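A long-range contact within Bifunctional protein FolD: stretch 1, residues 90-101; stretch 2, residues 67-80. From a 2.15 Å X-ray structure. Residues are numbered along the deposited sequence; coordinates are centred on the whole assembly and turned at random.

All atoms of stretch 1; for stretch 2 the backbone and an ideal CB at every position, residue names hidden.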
# COMPACT_ATOMS: atom_id res chain seq x y z
N GLY A 90 -7.17 4.32 22.93
CA GLY A 90 -7.47 3.56 21.73
C GLY A 90 -8.95 3.45 21.45
O GLY A 90 -9.74 3.16 22.35
N ILE A 91 -9.34 3.67 20.20
CA ILE A 91 -10.72 3.56 19.76
C ILE A 91 -10.79 2.50 18.68
O ILE A 91 -10.01 2.52 17.73
CB ILE A 91 -11.27 4.91 19.24
CG1 ILE A 91 -11.18 5.97 20.34
CG2 ILE A 91 -12.69 4.71 18.72
CD1 ILE A 91 -11.46 7.41 19.86
N LEU A 92 -11.73 1.57 18.84
CA LEU A 92 -11.84 0.40 17.99
C LEU A 92 -13.31 0.24 17.66
O LEU A 92 -14.14 0.27 18.57
CB LEU A 92 -11.32 -0.84 18.74
CG LEU A 92 -11.04 -2.18 18.07
CD1 LEU A 92 -10.44 -3.07 19.12
CD2 LEU A 92 -12.30 -2.81 17.50
N VAL A 93 -13.64 0.09 16.38
CA VAL A 93 -15.01 -0.18 15.95
C VAL A 93 -15.06 -1.61 15.43
O VAL A 93 -14.29 -1.98 14.53
CB VAL A 93 -15.49 0.82 14.89
CG1 VAL A 93 -16.96 0.59 14.62
CG2 VAL A 93 -15.26 2.25 15.36
N GLN A 94 -15.94 -2.42 16.00
CA GLN A 94 -16.04 -3.82 15.63
C GLN A 94 -16.77 -3.94 14.30
O GLN A 94 -17.90 -3.44 14.15
CB GLN A 94 -16.76 -4.60 16.72
CG GLN A 94 -16.94 -6.06 16.41
CD GLN A 94 -15.61 -6.78 16.25
OE1 GLN A 94 -14.69 -6.63 17.07
NE2 GLN A 94 -15.48 -7.54 15.17
N LEU A 95 -16.14 -4.58 13.32
CA LEU A 95 -16.77 -4.81 12.03
C LEU A 95 -17.38 -6.19 11.99
O LEU A 95 -16.96 -7.09 12.73
CB LEU A 95 -15.76 -4.64 10.90
CG LEU A 95 -15.03 -3.31 11.06
CD1 LEU A 95 -13.87 -3.17 10.09
CD2 LEU A 95 -16.03 -2.15 10.93
N PRO A 96 -18.41 -6.41 11.15
CA PRO A 96 -18.99 -5.48 10.19
C PRO A 96 -19.97 -4.50 10.81
O PRO A 96 -20.64 -4.81 11.79
CB PRO A 96 -19.73 -6.40 9.23
CG PRO A 96 -20.21 -7.50 10.12
CD PRO A 96 -19.15 -7.68 11.19
N LEU A 97 -20.06 -3.32 10.22
CA LEU A 97 -21.08 -2.38 10.62
C LEU A 97 -22.37 -2.68 9.87
O LEU A 97 -22.34 -3.30 8.81
CB LEU A 97 -20.60 -0.96 10.36
CG LEU A 97 -19.64 -0.51 11.47
CD1 LEU A 97 -18.86 0.74 11.09
CD2 LEU A 97 -20.45 -0.27 12.73
N PRO A 98 -23.52 -2.30 10.43
CA PRO A 98 -24.79 -2.53 9.73
C PRO A 98 -24.86 -1.75 8.43
O PRO A 98 -24.17 -0.73 8.26
CB PRO A 98 -25.84 -2.04 10.74
CG PRO A 98 -25.10 -1.21 11.72
CD PRO A 98 -23.72 -1.79 11.79
N PRO A 99 -25.68 -2.20 7.48
CA PRO A 99 -25.63 -1.65 6.11
C PRO A 99 -25.95 -0.17 6.00
O PRO A 99 -25.49 0.48 5.06
CB PRO A 99 -26.67 -2.49 5.37
CG PRO A 99 -26.74 -3.76 6.11
CD PRO A 99 -26.51 -3.42 7.55
N HIS A 100 -26.73 0.39 6.93
CA HIS A 100 -27.11 1.79 6.82
C HIS A 100 -25.96 2.73 7.17
O HIS A 100 -26.15 3.96 7.10
CB HIS A 100 -28.34 2.08 7.69
CG HIS A 100 -28.05 2.14 9.16
ND1 HIS A 100 -28.07 1.02 9.97
CD2 HIS A 100 -27.77 3.18 9.97
CE1 HIS A 100 -27.81 1.37 11.21
NE2 HIS A 100 -27.61 2.68 11.24
N ILE A 101 -24.79 2.19 7.49
CA ILE A 101 -23.65 2.96 7.98
C ILE A 101 -22.50 2.81 7.00
O ILE A 101 -22.18 1.70 6.57
CB ILE A 101 -23.24 2.49 9.40
CG1 ILE A 101 -24.29 2.96 10.41
CG2 ILE A 101 -21.83 2.99 9.75
CD1 ILE A 101 -23.81 3.06 11.82
N UNK A 67 -27.57 -0.13 19.92
CA UNK A 67 -28.51 -0.89 19.08
C UNK A 67 -28.02 -0.97 17.64
O UNK A 67 -27.23 -0.16 17.16
CB UNK A 67 -29.90 -0.25 19.12
N UNK A 68 -28.51 -2.00 16.94
CA UNK A 68 -28.17 -2.16 15.54
C UNK A 68 -28.58 -0.95 14.70
O UNK A 68 -27.86 -0.55 13.78
CB UNK A 68 -28.83 -3.43 14.99
N UNK A 69 -29.73 -0.35 15.02
CA UNK A 69 -30.27 0.75 14.23
C UNK A 69 -29.75 2.11 14.66
O UNK A 69 -30.39 3.13 14.37
CB UNK A 69 -31.80 0.74 14.31
N UNK A 70 -28.63 2.16 15.36
CA UNK A 70 -28.03 3.44 15.68
C UNK A 70 -27.76 4.20 14.38
O UNK A 70 -27.21 3.63 13.43
CB UNK A 70 -26.74 3.25 16.49
N UNK A 71 -28.15 5.47 14.28
CA UNK A 71 -27.83 6.25 13.07
C UNK A 71 -26.34 6.54 12.97
O UNK A 71 -25.64 6.71 13.98
CB UNK A 71 -28.61 7.57 13.06
N UNK A 72 -25.84 6.61 11.73
CA UNK A 72 -24.41 6.82 11.56
C UNK A 72 -23.98 8.18 12.09
O UNK A 72 -22.82 8.35 12.50
CB UNK A 72 -24.03 6.69 10.08
N UNK A 73 -24.90 9.13 12.15
CA UNK A 73 -24.61 10.45 12.72
C UNK A 73 -24.33 10.35 14.21
O UNK A 73 -23.47 11.07 14.73
CB UNK A 73 -25.77 11.41 12.47
N UNK A 74 -25.05 9.48 14.92
CA UNK A 74 -24.77 9.26 16.34
C UNK A 74 -23.42 8.56 16.54
O UNK A 74 -22.66 8.94 17.43
CB UNK A 74 -25.89 8.43 16.98
N UNK A 75 -23.12 7.54 15.72
CA UNK A 75 -21.80 6.89 15.79
C UNK A 75 -20.68 7.90 15.62
O UNK A 75 -19.71 7.91 16.39
CB UNK A 75 -21.68 5.80 14.72
N UNK A 76 -20.78 8.76 14.60
CA UNK A 76 -19.73 9.74 14.35
C UNK A 76 -19.63 10.74 15.50
O UNK A 76 -18.52 11.17 15.85
CB UNK A 76 -19.99 10.47 13.03
N UNK A 77 -20.76 11.14 16.07
CA UNK A 77 -20.72 12.00 17.26
C UNK A 77 -19.99 11.31 18.41
O UNK A 77 -19.11 11.91 19.06
CB UNK A 77 -22.14 12.38 17.69
N UNK A 78 -20.32 10.04 18.66
CA UNK A 78 -19.66 9.33 19.76
C UNK A 78 -18.16 9.26 19.55
O UNK A 78 -17.38 9.54 20.47
CB UNK A 78 -20.23 7.92 19.91
N UNK A 79 -17.74 8.89 18.33
CA UNK A 79 -16.31 8.83 18.02
C UNK A 79 -15.64 10.18 18.22
O UNK A 79 -14.53 10.26 18.76
CB UNK A 79 -16.10 8.35 16.58
N UNK A 80 -16.29 11.27 17.78
CA UNK A 80 -15.71 12.59 18.00
C UNK A 80 -15.57 12.88 19.49
O UNK A 80 -14.54 13.41 19.93
CB UNK A 80 -16.56 13.67 17.33

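Position 67 opens a type I turn that runs to position 70, and its ideal CB has nothing of stretch 1 within 5.5 Å. Its phi of -61° would admit many residues, proline among them, and Pro67 is found; its O accepts the turn's hydrogen bond from the N of 70.

At 68 CA-to-CB points sideways, its ideal CB 5.4 Å from Pro98 CB, so a long, flexible side chain could reach back over the proline while a short one would leave the contact to the backbone. The residue is Glu68, whose OE2 comes 3.8 Å from Pro98 CB. Its backbone takes part too: Glu68 O lies 3.5 Å from Pro98 CG and 3.2 Å from His100 CE1, at the edge of the imidazole.

Position 69 points away, with phi/psi of -88/21°, where small polar residues are common in turns; Asp69 fits.

At 70 CA-to-CB points sideways, and stretch 1 asks more of the backbone than of the side chain. His100 NE2 donates a very short hydrogen bond to the O of this residue, 2.4 Å at 162°, a link almost any residue type could supply. It is Leu70, and its O also lies 3.8 Å from Ile101 CD1.

Position 71 points away and occupies the N-cap. Serine, threonine or aspartate would be familiar here, but a phi of -69° also allows proline. Pro71 is present, its O accepting from the N of 75 and, weakly, from that of 74.

At 72 the CB points toward stretch 1, 3.8 Å from Ile101 CG1 in its ideal place. An aliphatic residue would suit, as would a longer polar one whose CB packs on the isoleucine while its end comes near the backbone of stretch 1. In Glu72 the CB lies 3.7 Å from Ile101 CG1, while OE1 comes 3.6 Å from Ile101 CA and is hydrogen-bonded just outside the stretches.

Positions 73 and 74 make no contact, leaving the choice open; they are Glu73 and Ala74.

Position 75 points toward apolar groups, its ideal CB 4.5 Å from Ile101 CD1, with Leu97 nearby. Leucine, isoleucine or methionine would suit. Leu75 sends CD1 to 3.5 Å from Ile101 CD1 and 4.0 Å from Leu97 CD2.

Positions 76, 77 and 78 are out of reach and hold Leu76, Glu77 and Arg78.

At 79, sideways, the ideal CB is 5.4 Å from Ile91 CG2, and Val93 lies near: a place for a branched or long aliphatic. Ile79 brings CD1 to 4.4 Å from Val93 CG2. Position 80 points away, and Ala80 needs no partner.

Stretch 2 67-80: PEDLPEEALLERIA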
# COMPACT_ATOMS: atom_id res chain seq x y z
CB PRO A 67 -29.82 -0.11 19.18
CG PRO A 67 -29.42 1.23 19.71
CD PRO A 67 -28.24 1.00 20.58
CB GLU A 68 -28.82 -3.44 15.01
CG GLU A 68 -29.00 -3.47 13.52
CD GLU A 68 -28.64 -4.82 12.94
OE1 GLU A 68 -28.79 -5.83 13.66
OE2 GLU A 68 -28.21 -4.85 11.76
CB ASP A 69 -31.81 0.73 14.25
CG ASP A 69 -32.40 1.09 15.62
OD1 ASP A 69 -31.65 1.32 16.60
OD2 ASP A 69 -33.65 1.14 15.73
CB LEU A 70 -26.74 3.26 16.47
CG LEU A 70 -26.09 4.56 16.95
CD1 LEU A 70 -26.77 5.08 18.21
CD2 LEU A 70 -24.60 4.37 17.19
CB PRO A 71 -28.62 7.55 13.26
CG PRO A 71 -28.81 7.66 14.74
CD PRO A 71 -28.93 6.25 15.26
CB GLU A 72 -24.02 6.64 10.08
CG GLU A 72 -23.89 7.91 9.28
CD GLU A 72 -23.25 7.68 7.91
OE1 GLU A 72 -23.04 6.52 7.50
OE2 GLU A 72 -22.95 8.68 7.23
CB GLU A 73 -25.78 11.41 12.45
CG GLU A 73 -26.27 11.50 10.98
CD GLU A 73 -26.82 10.18 10.37
OE1 GLU A 73 -27.07 9.19 11.11
OE2 GLU A 73 -26.98 10.12 9.12
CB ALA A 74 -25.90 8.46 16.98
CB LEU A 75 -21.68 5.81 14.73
CG LEU A 75 -21.48 4.35 15.13
CD1 LEU A 75 -21.09 3.54 13.91
CD2 LEU A 75 -20.44 4.18 16.24
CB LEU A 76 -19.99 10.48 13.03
CG LEU A 76 -19.89 9.64 11.76
CD1 LEU A 76 -20.43 10.41 10.55
CD2 LEU A 76 -18.45 9.21 11.54
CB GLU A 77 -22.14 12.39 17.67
CG GLU A 77 -22.24 13.65 18.51
CD GLU A 77 -23.66 13.88 19.04
OE1 GLU A 77 -23.79 14.25 20.23
OE2 GLU A 77 -24.63 13.69 18.27
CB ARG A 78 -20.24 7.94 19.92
CG ARG A 78 -19.63 7.19 21.11
CD ARG A 78 -19.63 8.06 22.38
NE ARG A 78 -19.17 7.34 23.57
CZ ARG A 78 -18.90 7.94 24.73
NH1 ARG A 78 -19.04 9.25 24.84
NH2 ARG A 78 -18.47 7.23 25.78
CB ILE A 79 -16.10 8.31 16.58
CG1 ILE A 79 -16.52 6.84 16.49
CG2 ILE A 79 -14.65 8.50 16.14
CD1 ILE A 79 -16.82 6.38 15.10
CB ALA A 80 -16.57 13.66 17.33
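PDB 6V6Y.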